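Local coordinates for putative 2OG-Fe(II) oxygenase family protein (Caulobacter crescentus CB15, PDB 3OOX) that probably acts as an iron(II)- and 2-oxoglutarate-dependent oxygenase, perhaps one that forms ethene and hydroxylates L-arginine to release guanidine, at residues V10-Y15 / D40-Q45; S137-G142 / T265-H270; K144-I149 / I194-L199; A203-L208 / P219-P224. One frame throughout, in Å; residues are numbered along the deposited sequence. Where two conformers were deposited one is given.

Contact 1 (V10-Y15 / D40-Q45); sequences VSFSLY and DYDLDQ. With EDO (1,2-ethanediol), chain E.
Ser11 and Asp40 make the one hydrogen bond across this surface contact. Ser11 OG donates to Asp40 OD2 over 2.6 Å, on the anti lone pair, away from the other carboxylate oxygen. The same OG accepts from Ser13 N at 3.0 Å, a capping bond. A small hydroxyl that can give and take suits this place, where the chain leaves strand 10-11 and turns into a helix.

The van der Waals part belongs to Phe12. With CG anti to the backbone N (chi1 -176°), its ring lies beside the loop 40-45, and its CB comes within 3.4 Å of Asp40 O, which lies at the ring edge, near its plane. Farther out, CE2 passes 3.6 Å from Asp42 CG, ring and carboxylate planes being 52° apart. A large ring suits the place because it spans from Asp40 to Asp42 and backs onto Met141 of helix 127-152. Asp42 also meets an ethanediol, probably from the crystallisation liquor, at a doubtfully short separation.

Backbone bonds from Val10 and Phe12 to strand 35-39 set this region at the sheet margin, where strand 10-11 lies parallel to 35-39, an edge extension of the oxygenase's double-stranded beta-helix core.

Contact 2 (S137-G142 / T265-H270); sequences SLDGMG and TPFFLH
Helix-on-sheet packing in the double-stranded beta-helix core brings Leu138 and Asp139 of helix 127-152 against Phe267 of strand 262-269. The two short axes pass 9.0 Å apart at closest, their directions differing by 47°. The phenyl ring lies under the helix backbone: the peptide joining Leu138 to Asp139 sits over one face toward the rim, with Asp139 N 3.8 Å above the ring plane. Leu138 slides past Phe267 in the opposite direction; Leu138 CB meets Phe267 CG at 3.8 Å, and Leu138 CD1 meets Phe267 CB. Asp139 OD1 comes within 3.5 Å of Phe267 CE2, carboxylate and ring planes 53° apart. Its other oxygen, OD2, forms a salt bridge with Arg103, which gives this acid a charged partner beside its apolar neighbours. An alanine in place of Phe267 would probably open a gap beneath that peptide and leave Asp139 CB and the edge-to-face partner Tyr135 without their aromatic neighbour.

One helical turn past Leu138, Gly142 CA is met by Leu269 CD1 at 3.6 Å. A beta carbon at Gly142 would collide with that methyl, so glycine is what this closeness demands. Beyond the pair, strand 262-269 runs between 197-201 and 170-176 in the large sheet. Leu171 and Leu227, from strands 170-176 and 227-231, pack on Leu138.

Contact 3 (K144-I149 / I194-L199); sequences KVLEAI and INTITL. With EDO (1,2-ethanediol), chain E.
Ile197 overlaps three aliphatic side chains of helix 127-152, reaching toward the helix from strand 197-201 of the large sheet in the double-stranded beta-helix core. Its CD1 divides its contacts between Val145 CG1 and Leu146 CG, each at 4.0 Å; toward Leu146 the two side chains meet tip to tip, while Val145 crosses obliquely. The first torsion (chi1 54°) sets CG1 between the backbone N and the carbonyl carbon and turns the branch methyl CG2 anti to that carbon. This methyl lies 4.1 Å from Ile149 CD1, and there the side chains slide past each other in opposite directions. A beta-branched residue suits the position because it offers two separate branches to successive turns of the helix.

Alongside, Leu146 CD2 approaches Thr196 CG2 at 4.2 Å, the side chains crossing at about a right angle. Thr196 and Ile197 both face Leu269, a classic beta bulge, which explains how two consecutive residues can both turn toward the helix. Phe30 of helix 19-33 packs on Val145 and Ile149.

Just before the strand, Asn195 ND2 bonds to Leu269 O. The Thr198 hydroxyl is bonded to Asp193, part of the family's His-X-Asp sequence. It also accepts from the same amide: Asn195 ND2 to Thr198 OG1 measures 2.9 Å, with an angle of 162° at the hydrogen, and the acceptor lies in the amide plane.

Contact 4 (A203-L208 / P219-P224); sequences AEEGGL and PINPPP. With EDO (1,2-ethanediol), chain F.
Leu208 and Ile220 form the tight side of this contact, lying side by side and pointing the same way, with Leu208 CD2 4.0 Å from Ile220 CB. Beneath them Ile220 N donates to Leu208 O over 2.8 Å, almost straight at 175°. Ala203 CB adds a contact of 3.9 Å to Pro222 CG, and Val228 of strand 227-231 packs on all four residues. Closer still, Glu204 CB lies 3.2 Å from Pro222 O, which also receives a CA-H...O contact from Glu204 CA. One water bridges the two loops, donating to Ala203 O and Ile220 O and accepting from Leu208 N.

Ala203 to Gly206 is a type II beta turn, leading into the smaller sheet of the double-stranded beta-helix, where strands 208-211 and 217-219 are antiparallel neighbours. Asn221, with CG anti to its backbone N (chi1 -170°), grips the turn with both ends of its amide. OD1 takes Glu205 N at 2.6 Å, in the carbonyl plane, while ND2 gives to Glu205 OE2 at 2.8 Å from above the carboxylate plane. A leucine in place of Asn221 would probably leave Glu205 N without this acceptor and the carboxylate free to swing.

Toward solvent the fit is looser. The Glu204 chain bends at chi2, and Glu204 CD lies 3.7 Å from Pro224 CA. Its OE2 accepts from an ethanediol O1, probably a crystallisation additive.

How the contacts relate
Contacts 2 and 3 are buried and share helix 127-152, which lies on neighbouring strands 262-269 and 197-201; probable backbone hydrogen bonds between Leu269 and residues 196-197 join them. Both rely on apolar fit, but contact 2 uses an aromatic face, a glycine and a salt-bridged acid, whereas contact 3 is aliphatic. Contact 1 is a surface contact at the edge of the same sheet, more polar, and reaches the same helix: Asp42 packs on Met141, Tyr15 probably bonds to Glu147, and one ethanediol touches both contacts 1 and 3. Contact 4, partly buried, stands apart, about 17 Å between centres from contact 1, and joins loops by hydrogen bonds and water.

Contact 1 (V10-Y15 / D40-Q45)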
loop_
_atom_site.group_PDB
_atom_site.type_symbol
_atom_site.label_atom_id
_atom_site.label_comp_id
_atom_site.label_asym_id
_atom_site.label_seq_id
_atom_site.Cartn_x
_atom_site.Cartn_y
_atom_site.Cartn_z
ATOM N N VAL A 10 -13.193 -11.904 -1.118
ATOM C CA VAL A 10 -13.990 -12.061 0.100
ATOM C C VAL A 10 -14.827 -10.791 0.214
ATOM O O VAL A 10 -14.306 -9.700 0.178
ATOM C CB VAL A 10 -13.107 -12.233 1.345
ATOM C CG1 VAL A 10 -13.952 -12.335 2.666
ATOM C CG2 VAL A 10 -12.185 -13.460 1.206
ATOM N N SER A 11 -16.156 -10.929 0.313
ATOM C CA SER A 11 -17.018 -9.764 0.346
ATOM C C SER A 11 -16.948 -9.029 1.687
ATOM O O SER A 11 -17.155 -9.632 2.733
ATOM C CB SER A 11 -18.482 -10.148 0.078
ATOM O OG SER A 11 -19.286 -8.989 0.167
ATOM N N PHE A 12 -16.720 -7.726 1.601
ATOM C CA PHE A 12 -16.796 -6.850 2.755
ATOM C C PHE A 12 -18.197 -6.887 3.403
ATOM O O PHE A 12 -18.330 -6.524 4.557
ATOM C CB PHE A 12 -16.375 -5.425 2.391
ATOM C CG PHE A 12 -16.344 -4.497 3.564
ATOM C CD1 PHE A 12 -15.403 -4.666 4.573
ATOM C CD2 PHE A 12 -17.268 -3.495 3.691
ATOM C CE1 PHE A 12 -15.384 -3.820 5.681
ATOM C CE2 PHE A 12 -17.267 -2.663 4.811
ATOM C CZ PHE A 12 -16.328 -2.823 5.784
ATOM N N SER A 13 -19.227 -7.336 2.691
ATOM C CA SER A 13 -20.561 -7.436 3.306
ATOM C C SER A 13 -20.526 -8.372 4.532
ATOM O O SER A 13 -21.341 -8.233 5.462
ATOM C CB SER A 13 -21.583 -7.901 2.258
ATOM O OG SER A 13 -21.342 -9.242 1.893
ATOM N N LEU A 14 -19.570 -9.304 4.558
ATOM C CA LEU A 14 -19.415 -10.223 5.661
ATOM C C LEU A 14 -18.878 -9.563 6.929
ATOM O O LEU A 14 -19.022 -10.125 8.009
ATOM C CB LEU A 14 -18.526 -11.419 5.288
ATOM C CG LEU A 14 -19.069 -12.295 4.150
ATOM C CD1 LEU A 14 -18.011 -13.338 3.779
ATOM C CD2 LEU A 14 -20.425 -12.986 4.420
ATOM N N TYR A 15 -18.232 -8.401 6.812
ATOM C CA TYR A 15 -17.695 -7.712 7.984
ATOM C C TYR A 15 -18.803 -7.482 9.024
ATOM O O TYR A 15 -18.594 -7.773 10.195
ATOM C CB TYR A 15 -17.018 -6.406 7.555
ATOM C CG TYR A 15 -16.555 -5.524 8.702
ATOM C CD1 TYR A 15 -15.287 -5.659 9.243
ATOM C CD2 TYR A 15 -17.388 -4.539 9.217
ATOM C CE1 TYR A 15 -14.869 -4.821 10.311
ATOM C CE2 TYR A 15 -16.980 -3.702 10.240
ATOM C CZ TYR A 15 -15.734 -3.843 10.789
ATOM O OH TYR A 15 -15.367 -3.004 11.848
ATOM N N ASP A 40 -16.979 -5.580 -2.668
ATOM C CA ASP A 40 -18.163 -4.956 -2.064
ATOM C C ASP A 40 -17.796 -3.985 -0.928
ATOM O O ASP A 40 -18.435 -3.989 0.127
ATOM C CB ASP A 40 -19.144 -6.015 -1.548
ATOM C CG ASP A 40 -19.610 -6.970 -2.611
ATOM O OD1 ASP A 40 -19.780 -6.545 -3.783
ATOM O OD2 ASP A 40 -19.822 -8.156 -2.266
ATOM N N TYR A 41 -16.795 -3.139 -1.154
ATOM C CA TYR A 41 -16.400 -2.152 -0.124
ATOM C C TYR A 41 -17.484 -1.098 -0.022
ATOM O O TYR A 41 -18.309 -0.939 -0.935
ATOM C CB TYR A 41 -15.022 -1.529 -0.380
ATOM C CG TYR A 41 -14.756 -0.913 -1.758
ATOM C CD1 TYR A 41 -15.516 0.151 -2.244
ATOM C CD2 TYR A 41 -13.709 -1.383 -2.553
ATOM C CE1 TYR A 41 -15.240 0.731 -3.491
ATOM C CE2 TYR A 41 -13.426 -0.810 -3.792
ATOM C CZ TYR A 41 -14.190 0.247 -4.256
ATOM O OH TYR A 41 -13.903 0.812 -5.492
ATOM N N ASP A 42 -17.496 -0.375 1.090
ATOM C CA ASP A 42 -18.557 0.612 1.308
ATOM C C ASP A 42 -18.084 2.037 1.094
ATOM O O ASP A 42 -18.841 2.983 1.364
ATOM C CB ASP A 42 -19.202 0.429 2.699
ATOM C CG ASP A 42 -18.254 0.690 3.831
ATOM O OD1 ASP A 42 -17.031 0.791 3.592
ATOM O OD2 ASP A 42 -18.740 0.781 4.989
ATOM N N LEU A 43 -16.848 2.190 0.593
ATOM C CA LEU A 43 -16.294 3.504 0.291
ATOM C C LEU A 43 -17.133 4.148 -0.793
ATOM O O LEU A 43 -17.512 3.499 -1.737
ATOM C CB LEU A 43 -14.855 3.407 -0.215
ATOM C CG LEU A 43 -13.720 3.122 0.767
ATOM C CD1 LEU A 43 -13.786 1.710 1.351
ATOM C CD2 LEU A 43 -12.417 3.329 -0.004
ATOM N N ASP A 44 -17.403 5.432 -0.645
ATOM C CA ASP A 44 -18.173 6.186 -1.627
ATOM C C ASP A 44 -17.384 6.271 -2.939
ATOM O O ASP A 44 -16.357 6.973 -2.998
ATOM C CB ASP A 44 -18.426 7.587 -1.055
ATOM C CG ASP A 44 -19.295 8.457 -1.939
ATOM O OD1 ASP A 44 -19.447 8.190 -3.154
ATOM O OD2 ASP A 44 -19.826 9.439 -1.382
ATOM N N GLN A 45 -17.860 5.572 -3.971
ATOM C CA GLN A 45 -17.146 5.547 -5.254
ATOM C C GLN A 45 -17.021 6.910 -5.916
ATOM O O GLN A 45 -16.003 7.224 -6.541
ATOM C CB GLN A 45 -17.767 4.556 -6.219
ATOM C CG GLN A 45 -16.904 4.242 -7.433
ATOM C CD GLN A 45 -15.626 3.544 -7.026
ATOM O OE1 GLN A 45 -15.676 2.549 -6.304
ATOM N NE2 GLN A 45 -14.481 4.048 -7.486
HETATM C C1 EDO E . -18.423 -0.505 9.413
HETATM O O1 EDO E . -18.206 0.876 9.729
HETATM C C2 EDO E . -18.996 -0.626 8.007
HETATM O O2 EDO E . -18.020 -0.161 7.051
#

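Contact 2 (S137-G142 / T265-H270)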
loop_
_atom_site.group_PDB
_atom_site.type_symbol
_atom_site.label_atom_id
_atom_site.label_comp_id
_atom_site.label_asym_id
_atom_site.label_seq_id
_atom_site.Cartn_x
_atom_site.Cartn_y
_atom_site.Cartn_z
ATOM N N SER A 137 -10.131 7.562 4.153
ATOM C CA SER A 137 -11.013 6.464 3.820
ATOM C C SER A 137 -10.287 5.120 3.738
ATOM O O SER A 137 -10.770 4.107 4.226
ATOM C CB SER A 137 -11.691 6.762 2.493
ATOM O OG SER A 137 -12.507 5.692 2.125
ATOM N N LEU A 138 -9.132 5.122 3.076
ATOM C CA LEU A 138 -8.350 3.888 2.970
ATOM C C LEU A 138 -7.726 3.517 4.319
ATOM O O LEU A 138 -7.600 2.336 4.637
ATOM C CB LEU A 138 -7.310 4.025 1.868
ATOM C CG LEU A 138 -7.908 4.014 0.461
ATOM C CD1 LEU A 138 -6.857 4.421 -0.578
ATOM C CD2 LEU A 138 -8.514 2.671 0.102
ATOM N N ASP A 139 -7.322 4.522 5.098
ATOM C CA ASP A 139 -6.787 4.277 6.452
ATOM C C ASP A 139 -7.877 3.613 7.301
ATOM O O ASP A 139 -7.602 2.669 8.059
ATOM C CB ASP A 139 -6.305 5.580 7.125
ATOM C CG ASP A 139 -5.407 5.328 8.303
ATOM O OD1 ASP A 139 -4.544 4.428 8.230
ATOM O OD2 ASP A 139 -5.542 6.057 9.319
ATOM N N GLY A 140 -9.102 4.111 7.152
ATOM C CA GLY A 140 -10.242 3.491 7.886
ATOM C C GLY A 140 -10.550 2.056 7.498
ATOM O O GLY A 140 -10.786 1.190 8.349
HETATM N N MSE A 141 -10.557 1.800 6.199
HETATM C CA MSE A 141 -10.793 0.448 5.709
HETATM C C MSE A 141 -9.668 -0.476 6.160
HETATM O O MSE A 141 -9.877 -1.621 6.553
HETATM C CB MSE A 141 -10.999 0.418 4.192
HETATM C CG MSE A 141 -11.143 -0.972 3.691
HETATM SE SE MSE A 141 -12.637 -1.937 4.487
HETATM C CE MSE A 141 -14.005 -1.211 3.300
ATOM N N GLY A 142 -8.432 0.042 6.139
ATOM C CA GLY A 142 -7.294 -0.709 6.657
ATOM C C GLY A 142 -7.469 -1.135 8.109
ATOM O O GLY A 142 -7.144 -2.259 8.483
ATOM N N THR A 265 -3.419 4.428 -6.980
ATOM C CA THR A 265 -3.401 5.188 -5.733
ATOM C C THR A 265 -3.296 4.259 -4.519
ATOM O O THR A 265 -4.184 4.260 -3.644
ATOM C CB THR A 265 -4.636 6.125 -5.604
ATOM O OG1 THR A 265 -5.833 5.342 -5.445
ATOM C CG2 THR A 265 -4.755 7.047 -6.846
ATOM N N PRO A 266 -2.195 3.489 -4.405
ATOM C CA PRO A 266 -2.026 2.633 -3.252
ATOM C C PRO A 266 -1.866 3.401 -1.928
ATOM O O PRO A 266 -1.260 4.452 -1.901
ATOM C CB PRO A 266 -0.742 1.855 -3.561
ATOM C CG PRO A 266 -0.004 2.734 -4.501
ATOM C CD PRO A 266 -1.058 3.410 -5.334
ATOM N N PHE A 267 -2.373 2.801 -0.848
ATOM C CA PHE A 267 -2.253 3.359 0.490
ATOM C C PHE A 267 -1.391 2.412 1.303
ATOM O O PHE A 267 -1.781 1.245 1.516
ATOM C CB PHE A 267 -3.629 3.528 1.123
ATOM C CG PHE A 267 -3.579 4.131 2.501
ATOM C CD1 PHE A 267 -3.434 5.498 2.663
ATOM C CD2 PHE A 267 -3.609 3.338 3.617
ATOM C CE1 PHE A 267 -3.340 6.077 3.880
ATOM C CE2 PHE A 267 -3.513 3.938 4.871
ATOM C CZ PHE A 267 -3.424 5.321 4.979
ATOM N N PHE A 268 -0.246 2.911 1.757
ATOM C CA PHE A 268 0.720 2.165 2.563
ATOM C C PHE A 268 0.468 2.477 4.036
ATOM O O PHE A 268 0.932 3.521 4.569
ATOM C CB PHE A 268 2.139 2.536 2.140
ATOM C CG PHE A 268 2.442 2.231 0.703
ATOM C CD1 PHE A 268 2.864 0.967 0.328
ATOM C CD2 PHE A 268 2.302 3.197 -0.282
ATOM C CE1 PHE A 268 3.180 0.695 -0.989
ATOM C CE2 PHE A 268 2.561 2.893 -1.616
ATOM C CZ PHE A 268 2.983 1.627 -1.958
ATOM N N LEU A 269 -0.244 1.543 4.693
ATOM C CA LEU A 269 -0.613 1.705 6.076
ATOM C C LEU A 269 0.534 1.254 6.950
ATOM O O LEU A 269 1.076 0.153 6.767
ATOM C CB LEU A 269 -1.882 0.916 6.400
ATOM C CG LEU A 269 -2.651 1.264 7.668
ATOM C CD1 LEU A 269 -4.140 0.836 7.514
ATOM C CD2 LEU A 269 -2.012 0.645 8.914
ATOM N N HIS A 270 0.953 2.138 7.865
ATOM C CA HIS A 270 2.070 1.914 8.777
ATOM C C HIS A 270 1.598 1.986 10.221
ATOM O O HIS A 270 0.614 2.669 10.546
ATOM C CB HIS A 270 3.087 3.045 8.664
ATOM C CG HIS A 270 3.957 3.013 7.443
ATOM N ND1 HIS A 270 3.496 3.112 6.138
ATOM C CD2 HIS A 270 5.311 2.956 7.352
ATOM C CE1 HIS A 270 4.536 3.137 5.314
ATOM N NE2 HIS A 270 5.638 3.030 6.019
#

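Contact 3 (K144-I149 / I194-L199)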
loop_
_atom_site.group_PDB
_atom_site.type_symbol
_atom_site.label_atom_id
_atom_site.label_comp_id
_atom_site.label_asym_id
_atom_site.label_seq_id
_atom_site.Cartn_x
_atom_site.Cartn_y
_atom_site.Cartn_z
ATOM N N LYS A 144 -10.369 -1.762 9.534
ATOM C CA LYS A 144 -11.357 -2.832 9.529
ATOM C C LYS A 144 -10.743 -4.166 9.092
ATOM O O LYS A 144 -11.034 -5.221 9.644
ATOM C CB LYS A 144 -12.566 -2.418 8.678
ATOM C CG LYS A 144 -13.305 -1.207 9.262
ATOM C CD LYS A 144 -14.421 -0.609 8.412
ATOM C CE LYS A 144 -14.719 0.833 8.885
ATOM N NZ LYS A 144 -15.744 1.462 8.031
ATOM N N VAL A 145 -9.863 -4.119 8.094
ATOM C CA VAL A 145 -9.113 -5.292 7.668
ATOM C C VAL A 145 -8.215 -5.805 8.800
ATOM O O VAL A 145 -8.095 -7.012 9.032
ATOM C CB VAL A 145 -8.286 -4.949 6.388
ATOM C CG1 VAL A 145 -7.323 -6.068 6.053
ATOM C CG2 VAL A 145 -9.257 -4.649 5.217
ATOM N N LEU A 146 -7.607 -4.890 9.540
ATOM C CA LEU A 146 -6.763 -5.270 10.652
ATOM C C LEU A 146 -7.579 -5.915 11.773
ATOM O O LEU A 146 -7.077 -6.795 12.474
ATOM C CB LEU A 146 -5.931 -4.085 11.167
ATOM C CG LEU A 146 -4.743 -3.780 10.251
ATOM C CD1 LEU A 146 -4.245 -2.353 10.566
ATOM C CD2 LEU A 146 -3.620 -4.813 10.382
ATOM N N GLU A 147 -8.817 -5.469 11.949
ATOM C CA GLU A 147 -9.702 -6.194 12.898
ATOM C C GLU A 147 -9.854 -7.673 12.538
ATOM O O GLU A 147 -9.838 -8.529 13.412
ATOM C CB GLU A 147 -11.071 -5.554 12.963
ATOM C CG GLU A 147 -11.152 -4.181 13.592
ATOM C CD GLU A 147 -12.568 -3.628 13.494
ATOM O OE1 GLU A 147 -13.441 -4.066 14.285
ATOM O OE2 GLU A 147 -12.829 -2.781 12.625
ATOM N N ALA A 148 -10.060 -7.942 11.250
ATOM C CA ALA A 148 -10.184 -9.291 10.764
ATOM C C ALA A 148 -8.876 -10.051 10.986
ATOM O O ALA A 148 -8.875 -11.198 11.451
ATOM C CB ALA A 148 -10.584 -9.284 9.330
ATOM N N ILE A 149 -7.755 -9.416 10.665
ATOM C CA ILE A 149 -6.440 -10.028 10.897
ATOM C C ILE A 149 -6.223 -10.369 12.387
ATOM O O ILE A 149 -5.764 -11.466 12.725
ATOM C CB ILE A 149 -5.301 -9.140 10.331
ATOM C CG1 ILE A 149 -5.388 -9.119 8.791
ATOM C CG2 ILE A 149 -3.961 -9.642 10.806
ATOM C CD1 ILE A 149 -4.463 -8.074 8.170
ATOM N N ILE A 194 7.358 -2.710 3.017
ATOM C CA ILE A 194 8.003 -2.652 4.338
ATOM C C ILE A 194 7.072 -2.322 5.482
ATOM O O ILE A 194 7.472 -2.466 6.663
ATOM C CB ILE A 194 9.250 -1.770 4.335
ATOM C CG1 ILE A 194 8.918 -0.311 4.147
ATOM C CG2 ILE A 194 10.241 -2.229 3.261
ATOM C CD1 ILE A 194 10.195 0.576 4.113
ATOM N N ASN A 195 5.823 -1.980 5.173
ATOM C CA ASN A 195 4.883 -1.382 6.107
ATOM C C ASN A 195 3.990 -2.438 6.754
ATOM O O ASN A 195 4.385 -3.593 6.883
ATOM C CB ASN A 195 4.118 -0.246 5.397
ATOM C CG ASN A 195 3.488 -0.682 4.074
ATOM O OD1 ASN A 195 4.218 -0.926 3.092
ATOM N ND2 ASN A 195 2.135 -0.755 4.022
ATOM N N THR A 196 2.805 -2.065 7.201
ATOM C CA THR A 196 1.923 -2.991 7.922
ATOM C C THR A 196 1.008 -3.756 6.963
ATOM O O THR A 196 1.138 -4.975 6.813
ATOM C CB THR A 196 1.148 -2.231 9.003
ATOM O OG1 THR A 196 2.103 -1.613 9.892
ATOM C CG2 THR A 196 0.135 -3.154 9.768
ATOM N N ILE A 197 0.107 -3.039 6.309
ATOM C CA ILE A 197 -0.607 -3.560 5.148
ATOM C C ILE A 197 -0.704 -2.471 4.090
ATOM O O ILE A 197 -0.670 -1.284 4.408
ATOM C CB ILE A 197 -2.035 -4.071 5.455
ATOM C CG1 ILE A 197 -2.878 -2.995 6.160
ATOM C CG2 ILE A 197 -1.955 -5.352 6.322
ATOM C CD1 ILE A 197 -4.388 -3.397 6.314
ATOM N N THR A 198 -0.846 -2.879 2.821
ATOM C CA THR A 198 -1.041 -1.946 1.710
ATOM C C THR A 198 -2.387 -2.265 1.037
ATOM O O THR A 198 -2.768 -3.454 0.829
ATOM C CB THR A 198 0.120 -2.081 0.702
ATOM O OG1 THR A 198 1.320 -1.796 1.414
ATOM C CG2 THR A 198 -0.012 -1.123 -0.483
ATOM N N LEU A 199 -3.162 -1.204 0.738
ATOM C CA LEU A 199 -4.484 -1.306 0.167
ATOM C C LEU A 199 -4.519 -0.677 -1.224
ATOM O O LEU A 199 -4.217 0.509 -1.365
ATOM C CB LEU A 199 -5.515 -0.633 1.081
ATOM C CG LEU A 199 -5.679 -1.277 2.448
ATOM C CD1 LEU A 199 -4.884 -0.502 3.490
ATOM C CD2 LEU A 199 -7.167 -1.409 2.841
HETATM C C1 EDO E . -18.423 -0.505 9.413
HETATM O O1 EDO E . -18.206 0.876 9.729
HETATM C C2 EDO E . -18.996 -0.626 8.007
HETATM O O2 EDO E . -18.020 -0.161 7.051
#

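Contact 4 (A203-L208 / P219-P224)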
loop_
_atom_site.group_PDB
_atom_site.type_symbol
_atom_site.label_atom_id
_atom_site.label_comp_id
_atom_site.label_asym_id
_atom_site.label_seq_id
_atom_site.Cartn_x
_atom_site.Cartn_y
_atom_site.Cartn_z
ATOM N N ALA A 203 -7.136 -2.434 -9.345
ATOM C CA ALA A 203 -6.215 -3.425 -9.903
ATOM C C ALA A 203 -6.798 -4.293 -11.032
ATOM O O ALA A 203 -6.089 -5.121 -11.610
ATOM C CB ALA A 203 -5.666 -4.321 -8.784
ATOM N N GLU A 204 -8.090 -4.134 -11.339
ATOM C CA GLU A 204 -8.687 -4.903 -12.418
ATOM C C GLU A 204 -7.880 -4.709 -13.714
ATOM O O GLU A 204 -7.572 -3.579 -14.110
ATOM C CB GLU A 204 -10.173 -4.547 -12.609
ATOM C CG GLU A 204 -10.481 -3.092 -12.909
ATOM C CD GLU A 204 -10.741 -2.238 -11.668
ATOM O OE1 GLU A 204 -10.226 -2.551 -10.572
ATOM O OE2 GLU A 204 -11.416 -1.204 -11.805
ATOM N N GLU A 205 -7.518 -5.838 -14.330
ATOM C CA GLU A 205 -6.738 -5.876 -15.585
ATOM C C GLU A 205 -5.478 -5.015 -15.512
ATOM O O GLU A 205 -5.041 -4.434 -16.514
ATOM C CB GLU A 205 -7.610 -5.457 -16.778
ATOM C CG GLU A 205 -8.851 -6.341 -16.979
ATOM C CD GLU A 205 -8.507 -7.808 -17.215
ATOM O OE1 GLU A 205 -7.486 -8.089 -17.880
ATOM O OE2 GLU A 205 -9.263 -8.681 -16.735
ATOM N N GLY A 206 -4.892 -4.950 -14.319
ATOM C CA GLY A 206 -3.697 -4.131 -14.092
ATOM C C GLY A 206 -2.369 -4.841 -14.161
ATOM O O GLY A 206 -1.344 -4.183 -13.985
ATOM N N GLY A 207 -2.353 -6.163 -14.333
ATOM C CA GLY A 207 -1.085 -6.912 -14.399
ATOM C C GLY A 207 -0.350 -7.215 -13.091
ATOM O O GLY A 207 0.841 -7.577 -13.092
ATOM N N LEU A 208 -1.056 -7.110 -11.970
ATOM C CA LEU A 208 -0.452 -7.430 -10.672
ATOM C C LEU A 208 -0.254 -8.927 -10.541
ATOM O O LEU A 208 -1.145 -9.718 -10.859
ATOM C CB LEU A 208 -1.333 -6.919 -9.529
ATOM C CG LEU A 208 -0.845 -7.188 -8.100
ATOM C CD1 LEU A 208 0.477 -6.468 -7.723
ATOM C CD2 LEU A 208 -1.962 -6.779 -7.128
ATOM N N PRO A 219 -1.338 -14.455 -11.153
ATOM C CA PRO A 219 -2.046 -13.214 -11.420
ATOM C C PRO A 219 -3.049 -12.863 -10.315
ATOM O O PRO A 219 -3.750 -13.752 -9.812
ATOM C CB PRO A 219 -2.782 -13.496 -12.744
ATOM C CG PRO A 219 -2.878 -14.912 -12.823
ATOM C CD PRO A 219 -1.720 -15.517 -12.095
ATOM N N ILE A 220 -3.081 -11.588 -9.933
ATOM C CA ILE A 220 -4.115 -11.054 -9.057
ATOM C C ILE A 220 -4.859 -10.053 -9.913
ATOM O O ILE A 220 -4.406 -8.937 -10.156
ATOM C CB ILE A 220 -3.564 -10.412 -7.763
ATOM C CG1 ILE A 220 -2.714 -11.427 -6.990
ATOM C CG2 ILE A 220 -4.725 -9.931 -6.892
ATOM C CD1 ILE A 220 -2.098 -10.858 -5.742
ATOM N N ASN A 221 -6.018 -10.507 -10.399
ATOM C CA ASN A 221 -6.803 -9.780 -11.387
ATOM C C ASN A 221 -8.242 -9.677 -10.913
ATOM O O ASN A 221 -9.111 -10.467 -11.344
ATOM C CB ASN A 221 -6.766 -10.457 -12.755
ATOM C CG ASN A 221 -7.363 -9.576 -13.828
ATOM O OD1 ASN A 221 -7.450 -8.355 -13.657
ATOM N ND2 ASN A 221 -7.772 -10.180 -14.954
ATOM N N PRO A 222 -8.513 -8.734 -10.013
ATOM C CA PRO A 222 -9.853 -8.752 -9.413
ATOM C C PRO A 222 -10.895 -8.113 -10.321
ATOM O O PRO A 222 -10.554 -7.406 -11.260
ATOM C CB PRO A 222 -9.675 -7.878 -8.174
ATOM C CG PRO A 222 -8.648 -6.875 -8.602
ATOM C CD PRO A 222 -7.682 -7.645 -9.452
ATOM N N PRO A 223 -12.180 -8.340 -10.018
ATOM C CA PRO A 223 -13.191 -7.529 -10.677
ATOM C C PRO A 223 -13.094 -6.089 -10.213
ATOM O O PRO A 223 -12.423 -5.808 -9.220
ATOM C CB PRO A 223 -14.527 -8.132 -10.198
ATOM C CG PRO A 223 -14.219 -9.077 -9.131
ATOM C CD PRO A 223 -12.729 -9.225 -8.984
ATOM N N PRO A 224 -13.759 -5.166 -10.902
ATOM C CA PRO A 224 -13.858 -3.780 -10.473
ATOM C C PRO A 224 -14.479 -3.644 -9.075
ATOM O O PRO A 224 -15.138 -4.582 -8.616
ATOM C CB PRO A 224 -14.740 -3.134 -11.550
ATOM C CG PRO A 224 -14.672 -4.020 -12.681
ATOM C CD PRO A 224 -14.491 -5.391 -12.167
HETATM C C1 EDO F . -12.677 0.682 -9.855
HETATM O O1 EDO F . -12.646 -0.710 -9.472
HETATM C C2 EDO F . -14.026 1.349 -9.595
HETATM O O2 EDO F . -15.128 0.540 -10.052
HETATM O O HOH W 1 -3.941 -6.781 -11.659
HETATM O O HOH W 2 -10.949 -3.701 -8.258
#